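Local coordinates for protein uracil-dna glycosylase (Deinococcus radiodurans, PDB 4UQM) that adopts the alpha/beta fold of the UDG-like superfamily, a parallel beta-sheet packed between helices, and lies against nucleotides of two other chains, at residues L94-L108 / G128-N142. The protein carries 1 engineered substitution. Numbering follows the deposited sequence.
Sequences LSFSVRPGVRVPPSL and GYLRSWAEQGVLLLN. With nucleotides of chain C; nucleotides of chain B.
S95 meets L140 and L141 where the type II beta turn L94–S97 docks on strand 138-142, an outermost strand of the four-stranded parallel sheet of this UDG-like alpha/beta fold. Four direct hydrogen bonds join the segments. S95 N reaches L140 O at 3.0 Å and 174° at the hydrogen, nearly straight although the donor stands above the carbonyl plane. S95 OG, turned between its own N and carbonyl carbon, donates to L141 O at 3.0 Å, again from above the plane. One serine thus grips two successive strand carbonyls. Farther along, V98 N bonds to G128 O at 2.9 Å, and L130 N, at the N-cap position of helix 131-134, donates to S97 OG at 2.9 Å. With OG anti to the S97 backbone N (chi1 -172°), the hydroxyl points to L130 N. A water completes the polar set, taking the N-H of G128 and donating to both R99 O and V102 O, so it links the first and last carbonyls of the R99–V102 turn to the G128 amide.

A CH-pi contact covers one face of the Y129 ring: P100 CD lies 4.0 Å from the centroid and 19° off the normal, while R131 N lies over the opposite face.

Apolar contacts fill the interior: L94 CB touches L140 CD1, and L130 CD1 reaches F96 CB at 4.1 Å. F96 itself meets W183 edge-to-face. L108, on helix 106-118, lies alongside L130, the two side chains running in opposite senses, and its CD2 presses to 3.4 Å from G128 CA, inside the normal carbon-carbon contact distance.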
loop_
_atom_site.group_PDB
_atom_site.type_symbol
_atom_site.label_atom_id
_atom_site.label_comp_id
_atom_site.label_asym_id
_atom_site.label_seq_id
_atom_site.Cartn_x
_atom_site.Cartn_y
_atom_site.Cartn_z
ATOM N N LEU A 94 3.303 2.781 -5.496
ATOM C CA LEU A 94 2.295 3.286 -4.545
ATOM C C LEU A 94 1.038 2.509 -4.876
ATOM O O LEU A 94 0.523 2.617 -5.967
ATOM C CB LEU A 94 2.003 4.788 -4.753
ATOM C CG LEU A 94 3.090 5.807 -4.536
ATOM C CD1 LEU A 94 2.489 7.192 -4.703
ATOM C CD2 LEU A 94 3.647 5.599 -3.182
ATOM N N SER A 95 0.587 1.676 -3.930
ATOM C CA SER A 95 -0.524 0.798 -4.227
ATOM C C SER A 95 -1.733 1.556 -4.750
ATOM O O SER A 95 -2.116 2.613 -4.232
ATOM C CB SER A 95 -0.884 -0.089 -3.051
ATOM O OG SER A 95 -1.409 0.628 -1.936
ATOM N N PHE A 96 -2.343 0.966 -5.774
ATOM C CA PHE A 96 -3.533 1.473 -6.452
ATOM C C PHE A 96 -3.342 2.660 -7.360
ATOM O O PHE A 96 -4.250 2.970 -8.150
ATOM C CB PHE A 96 -4.674 1.724 -5.471
ATOM C CG PHE A 96 -5.025 0.492 -4.674
ATOM C CD1 PHE A 96 -5.772 -0.525 -5.296
ATOM C CD2 PHE A 96 -4.550 0.237 -3.400
ATOM C CE1 PHE A 96 -6.042 -1.700 -4.656
ATOM C CE2 PHE A 96 -4.834 -0.965 -2.758
ATOM C CZ PHE A 96 -5.588 -1.952 -3.388
ATOM N N SER A 97 -2.188 3.339 -7.283
ATOM C CA SER A 97 -1.961 4.565 -8.045
ATOM C C SER A 97 -1.494 4.265 -9.482
ATOM O O SER A 97 -0.794 3.289 -9.754
ATOM C CB SER A 97 -0.888 5.386 -7.358
ATOM O OG SER A 97 -0.693 6.676 -7.894
ATOM N N VAL A 98 -1.847 5.151 -10.397
ATOM C CA VAL A 98 -1.237 5.168 -11.718
ATOM C C VAL A 98 -0.747 6.577 -12.010
ATOM O O VAL A 98 -1.273 7.578 -11.491
ATOM C CB VAL A 98 -2.192 4.642 -12.824
ATOM C CG1 VAL A 98 -2.488 3.181 -12.603
ATOM C CG2 VAL A 98 -3.502 5.396 -12.914
ATOM N N ARG A 99 0.233 6.645 -12.907
ATOM C CA ARG A 99 0.870 7.915 -13.261
ATOM C C ARG A 99 -0.061 8.812 -14.053
ATOM O O ARG A 99 -1.001 8.338 -14.664
ATOM C CB ARG A 99 2.199 7.681 -13.985
ATOM C CG ARG A 99 3.234 6.965 -13.104
ATOM C CD ARG A 99 3.803 7.894 -12.081
ATOM N NE ARG A 99 4.815 7.317 -11.177
ATOM C CZ ARG A 99 6.092 7.054 -11.461
ATOM N NH1 ARG A 99 6.576 7.216 -12.685
ATOM N NH2 ARG A 99 6.889 6.573 -10.506
ATOM N N PRO A 100 0.203 10.143 -14.031
ATOM C CA PRO A 100 -0.556 11.020 -14.926
ATOM C C PRO A 100 -0.509 10.509 -16.376
ATOM O O PRO A 100 0.556 10.069 -16.879
ATOM C CB PRO A 100 0.132 12.398 -14.746
ATOM C CG PRO A 100 0.801 12.292 -13.418
ATOM C CD PRO A 100 1.226 10.872 -13.269
ATOM N N GLY A 101 -1.676 10.491 -17.008
ATOM C CA GLY A 101 -1.840 10.072 -18.385
ATOM C C GLY A 101 -2.394 8.660 -18.536
ATOM O O GLY A 101 -2.886 8.296 -19.596
ATOM N N VAL A 102 -2.276 7.854 -17.485
ATOM C CA VAL A 102 -2.638 6.451 -17.516
ATOM C C VAL A 102 -4.112 6.262 -17.157
ATOM O O VAL A 102 -4.597 6.880 -16.226
ATOM C CB VAL A 102 -1.719 5.621 -16.586
ATOM C CG1 VAL A 102 -2.140 4.153 -16.587
ATOM C CG2 VAL A 102 -0.262 5.767 -16.995
ATOM N N ARG A 103 -4.800 5.392 -17.907
ATOM C CA ARG A 103 -6.183 5.062 -17.643
ATOM C C ARG A 103 -6.353 4.591 -16.181
ATOM O O ARG A 103 -5.554 3.797 -15.660
ATOM C CB ARG A 103 -6.649 3.941 -18.572
ATOM C CG ARG A 103 -8.140 3.555 -18.429
ATOM C CD ARG A 103 -8.543 2.388 -19.303
ATOM N NE ARG A 103 -8.128 2.579 -20.704
ATOM C CZ ARG A 103 -8.655 3.401 -21.607
ATOM N NH1 ARG A 103 -9.680 4.200 -21.322
ATOM N NH2 ARG A 103 -8.163 3.419 -22.849
ATOM N N VAL A 104 -7.386 5.071 -15.514
ATOM C CA VAL A 104 -7.705 4.639 -14.149
ATOM C C VAL A 104 -8.120 3.168 -14.144
ATOM O O VAL A 104 -9.133 2.814 -14.790
ATOM C CB VAL A 104 -8.842 5.510 -13.540
ATOM C CG1 VAL A 104 -9.250 5.018 -12.164
ATOM C CG2 VAL A 104 -8.354 6.972 -13.464
ATOM N N PRO A 105 -7.375 2.295 -13.440
ATOM C CA PRO A 105 -7.765 0.890 -13.466
ATOM C C PRO A 105 -9.076 0.578 -12.716
ATOM O O PRO A 105 -9.508 1.344 -11.823
ATOM C CB PRO A 105 -6.594 0.200 -12.742
ATOM C CG PRO A 105 -5.437 1.117 -12.943
ATOM C CD PRO A 105 -6.064 2.468 -12.800
ATOM N N PRO A 106 -9.694 -0.551 -13.013
ATOM C CA PRO A 106 -10.944 -0.914 -12.327
ATOM C C PRO A 106 -10.935 -0.824 -10.808
ATOM O O PRO A 106 -11.924 -0.353 -10.211
ATOM C CB PRO A 106 -11.214 -2.363 -12.805
ATOM C CG PRO A 106 -10.537 -2.392 -14.139
ATOM C CD PRO A 106 -9.324 -1.515 -14.066
ATOM N N SER A 107 -9.871 -1.283 -10.145
ATOM C CA SER A 107 -9.845 -1.191 -8.706
ATOM C C SER A 107 -9.973 0.238 -8.223
ATOM O O SER A 107 -10.657 0.516 -7.212
ATOM C CB SER A 107 -8.556 -1.821 -8.149
ATOM O OG SER A 107 -8.514 -3.242 -8.418
ATOM N N LEU A 108 -9.219 1.119 -8.866
ATOM C CA LEU A 108 -9.223 2.511 -8.471
ATOM C C LEU A 108 -10.553 3.186 -8.847
ATOM O O LEU A 108 -11.052 4.027 -8.093
ATOM C CB LEU A 108 -8.017 3.259 -9.038
ATOM C CG LEU A 108 -7.823 4.717 -8.555
ATOM C CD1 LEU A 108 -7.782 4.833 -7.033
ATOM C CD2 LEU A 108 -6.603 5.369 -9.194
ATOM N N GLY A 128 -5.457 8.914 -12.071
ATOM C CA GLY A 128 -5.353 7.971 -10.970
ATOM C C GLY A 128 -4.122 8.104 -10.092
ATOM O O GLY A 128 -3.704 7.131 -9.466
ATOM N N TYR A 129 -3.546 9.304 -10.018
ATOM C CA TYR A 129 -2.266 9.549 -9.336
ATOM C C TYR A 129 -2.494 9.933 -7.894
ATOM O O TYR A 129 -3.119 10.968 -7.613
ATOM C CB TYR A 129 -1.544 10.645 -10.080
ATOM C CG TYR A 129 -0.144 10.906 -9.656
ATOM C CD1 TYR A 129 0.813 9.934 -9.652
ATOM C CD2 TYR A 129 0.239 12.203 -9.326
ATOM C CE1 TYR A 129 2.152 10.219 -9.298
ATOM C CE2 TYR A 129 1.540 12.509 -9.025
ATOM C CZ TYR A 129 2.485 11.516 -8.974
ATOM O OH TYR A 129 3.839 11.800 -8.680
ATOM N N LEU A 130 -1.988 9.095 -6.979
ATOM C CA LEU A 130 -2.339 9.198 -5.560
ATOM C C LEU A 130 -1.224 9.756 -4.693
ATOM O O LEU A 130 -1.280 9.671 -3.468
ATOM C CB LEU A 130 -2.799 7.831 -5.054
ATOM C CG LEU A 130 -3.890 7.145 -5.860
ATOM C CD1 LEU A 130 -4.176 5.780 -5.224
ATOM C CD2 LEU A 130 -5.150 7.971 -5.932
ATOM N N ARG A 131 -0.235 10.411 -5.314
ATOM C CA ARG A 131 0.903 10.951 -4.574
ATOM C C ARG A 131 0.444 11.901 -3.462
ATOM O O ARG A 131 1.062 11.950 -2.374
ATOM C CB ARG A 131 1.874 11.670 -5.501
ATOM C CG ARG A 131 3.073 12.299 -4.801
ATOM C CD ARG A 131 3.952 13.081 -5.737
ATOM N NE ARG A 131 3.346 14.291 -6.381
ATOM C CZ ARG A 131 3.813 14.942 -7.465
ATOM N NH1 ARG A 131 4.902 14.542 -8.099
ATOM N NH2 ARG A 131 3.163 16.019 -7.934
ATOM N N SER A 132 -0.619 12.652 -3.718
ATOM C CA SER A 132 -1.093 13.634 -2.718
ATOM C C SER A 132 -1.672 12.974 -1.474
ATOM O O SER A 132 -1.739 13.630 -0.424
ATOM C CB SER A 132 -2.063 14.656 -3.311
ATOM O OG SER A 132 -3.251 14.018 -3.704
ATOM N N TRP A 133 -2.033 11.710 -1.541
ATOM C CA TRP A 133 -2.401 10.956 -0.340
ATOM C C TRP A 133 -1.133 10.529 0.427
ATOM O O TRP A 133 -1.041 10.661 1.636
ATOM C CB TRP A 133 -3.204 9.693 -0.665
ATOM C CG TRP A 133 -4.604 9.911 -1.159
ATOM C CD1 TRP A 133 -5.298 11.082 -1.220
ATOM C CD2 TRP A 133 -5.484 8.900 -1.663
ATOM N NE1 TRP A 133 -6.546 10.857 -1.754
ATOM C CE2 TRP A 133 -6.696 9.516 -1.985
ATOM C CE3 TRP A 133 -5.386 7.514 -1.786
ATOM C CZ2 TRP A 133 -7.762 8.815 -2.534
ATOM C CZ3 TRP A 133 -6.480 6.813 -2.284
ATOM C CH2 TRP A 133 -7.645 7.457 -2.650
ATOM N N ALA A 134 -0.136 10.051 -0.330
ATOM C CA ALA A 134 1.145 9.639 0.303
ATOM C C ALA A 134 1.786 10.801 1.046
ATOM O O ALA A 134 2.377 10.638 2.127
ATOM C CB ALA A 134 2.089 9.098 -0.742
ATOM N N GLU A 135 1.662 11.989 0.463
ATOM C CA GLU A 135 2.244 13.180 1.083
ATOM C C GLU A 135 1.562 13.600 2.396
ATOM O O GLU A 135 2.132 14.431 3.130
ATOM C CB GLU A 135 2.167 14.323 0.094
ATOM C CG GLU A 135 3.092 14.144 -1.108
ATOM C CD GLU A 135 2.876 15.145 -2.262
ATOM O OE1 GLU A 135 1.801 15.760 -2.411
ATOM O OE2 GLU A 135 3.806 15.274 -3.071
ATOM N N GLN A 136 0.342 13.099 2.627
ATOM C CA GLN A 136 -0.405 13.355 3.882
ATOM C C GLN A 136 -0.257 12.274 4.910
ATOM O O GLN A 136 -0.975 12.280 5.878
ATOM C CB GLN A 136 -1.874 13.498 3.568
ATOM C CG GLN A 136 -2.250 14.685 2.740
ATOM C CD GLN A 136 -3.767 14.566 2.526
ATOM O OE1 GLN A 136 -4.509 14.753 3.508
ATOM N NE2 GLN A 136 -4.233 14.284 1.320
ATOM N N GLY A 137 0.610 11.284 4.726
ATOM C CA GLY A 137 0.774 10.246 5.739
ATOM C C GLY A 137 0.034 8.983 5.436
ATOM O O GLY A 137 -0.048 8.148 6.341
ATOM N N VAL A 138 -0.421 8.789 4.210
ATOM C CA VAL A 138 -1.091 7.539 3.826
ATOM C C VAL A 138 -0.082 6.644 3.120
ATOM O O VAL A 138 0.350 6.950 1.996
ATOM C CB VAL A 138 -2.268 7.802 2.892
ATOM C CG1 VAL A 138 -2.968 6.478 2.550
ATOM C CG2 VAL A 138 -3.281 8.774 3.535
ATOM N N LEU A 139 0.330 5.562 3.783
ATOM C CA LEU A 139 1.280 4.633 3.233
ATOM C C LEU A 139 0.516 3.669 2.333
ATOM O O LEU A 139 -0.332 2.930 2.809
ATOM C CB LEU A 139 2.012 3.902 4.364
ATOM C CG LEU A 139 3.090 2.907 3.944
ATOM C CD1 LEU A 139 4.291 3.584 3.324
ATOM C CD2 LEU A 139 3.597 2.182 5.193
ATOM N N LEU A 140 0.844 3.700 1.050
ATOM C CA LEU A 140 0.138 2.913 0.047
ATOM C C LEU A 140 0.890 1.622 -0.266
ATOM O O LEU A 140 1.690 1.549 -1.193
ATOM C CB LEU A 140 -0.099 3.800 -1.189
ATOM C CG LEU A 140 -1.031 5.003 -0.947
ATOM C CD1 LEU A 140 -0.906 5.962 -2.102
ATOM C CD2 LEU A 140 -2.433 4.489 -0.873
ATOM N N LEU A 141 0.617 0.620 0.533
ATOM C CA LEU A 141 1.374 -0.641 0.546
ATOM C C LEU A 141 0.571 -1.754 -0.127
ATOM O O LEU A 141 -0.631 -1.701 -0.214
ATOM C CB LEU A 141 1.742 -1.026 1.983
ATOM C CG LEU A 141 2.989 -1.871 2.268
ATOM C CD1 LEU A 141 4.248 -1.177 1.735
ATOM C CD2 LEU A 141 3.111 -2.199 3.766
ATOM N N ASN A 142 1.287 -2.789 -0.558
ATOM C CA ASN A 142 0.673 -4.099 -0.880
ATOM C C ASN A 142 1.384 -5.173 -0.082
ATOM O O ASN A 142 2.549 -4.990 0.297
ATOM C CB ASN A 142 0.859 -4.395 -2.372
ATOM C CG ASN A 142 -0.109 -3.646 -3.278
ATOM O OD1 ASN A 142 -1.314 -3.688 -3.074
ATOM N ND2 ASN A 142 0.411 -3.020 -4.358
ATOM P P DA C 13 -14.024 2.312 -21.978
ATOM O OP1 DA C 13 -13.506 3.556 -21.434
ATOM O OP2 DA C 13 -15.179 2.332 -22.886
ATOM O "O5'" DA C 13 -12.753 1.722 -22.726
ATOM C "C5'" DA C 13 -11.677 1.121 -22.022
ATOM C "C4'" DA C 13 -11.037 0.095 -22.915
ATOM O "O4'" DA C 13 -11.891 -1.064 -22.888
ATOM C "C3'" DA C 13 -10.948 0.524 -24.379
ATOM O "O3'" DA C 13 -9.669 0.251 -24.973
ATOM C "C2'" DA C 13 -12.127 -0.191 -25.024
ATOM C "C1'" DA C 13 -12.238 -1.453 -24.196
ATOM N N9 DA C 13 -13.574 -2.049 -24.139
ATOM C C8 DA C 13 -14.737 -1.382 -23.872
ATOM N N7 DA C 13 -15.791 -2.152 -23.832
ATOM C C5 DA C 13 -15.293 -3.412 -24.120
ATOM C C6 DA C 13 -15.909 -4.660 -24.244
ATOM N N6 DA C 13 -17.219 -4.849 -24.109
ATOM N N1 DA C 13 -15.130 -5.719 -24.534
ATOM C C2 DA C 13 -13.816 -5.529 -24.654
ATOM N N3 DA C 13 -13.119 -4.403 -24.571
ATOM C C4 DA C 13 -13.924 -3.370 -24.278
ATOM P P DA B 8 -6.018 -8.040 -16.976
ATOM O OP1 DA B 8 -5.308 -7.549 -18.184
ATOM O OP2 DA B 8 -5.453 -9.077 -16.067
ATOM O "O5'" DA B 8 -6.695 -6.862 -16.141
ATOM C "C5'" DA B 8 -7.168 -7.182 -14.837
ATOM C "C4'" DA B 8 -8.176 -6.163 -14.364
ATOM O "O4'" DA B 8 -9.468 -6.425 -14.961
ATOM C "C3'" DA B 8 -8.383 -6.228 -12.857
ATOM O "O3'" DA B 8 -8.603 -4.939 -12.302
ATOM C "C2'" DA B 8 -9.635 -7.057 -12.684
ATOM C "C1'" DA B 8 -10.406 -6.822 -13.972
ATOM N N9 DA B 8 -11.096 -8.022 -14.448
ATOM C C8 DA B 8 -12.396 -8.107 -14.885
ATOM N N7 DA B 8 -12.767 -9.323 -15.199
ATOM C C5 DA B 8 -11.646 -10.096 -14.934
ATOM C C6 DA B 8 -11.403 -11.478 -15.036
ATOM N N6 DA B 8 -12.308 -12.357 -15.482
ATOM N N1 DA B 8 -10.175 -11.929 -14.698
ATOM C C2 DA B 8 -9.274 -11.048 -14.237
ATOM N N3 DA B 8 -9.389 -9.729 -14.086
ATOM C C4 DA B 8 -10.615 -9.311 -14.452
HETATM O O HOH W 1 -3.691 8.819 -14.393
#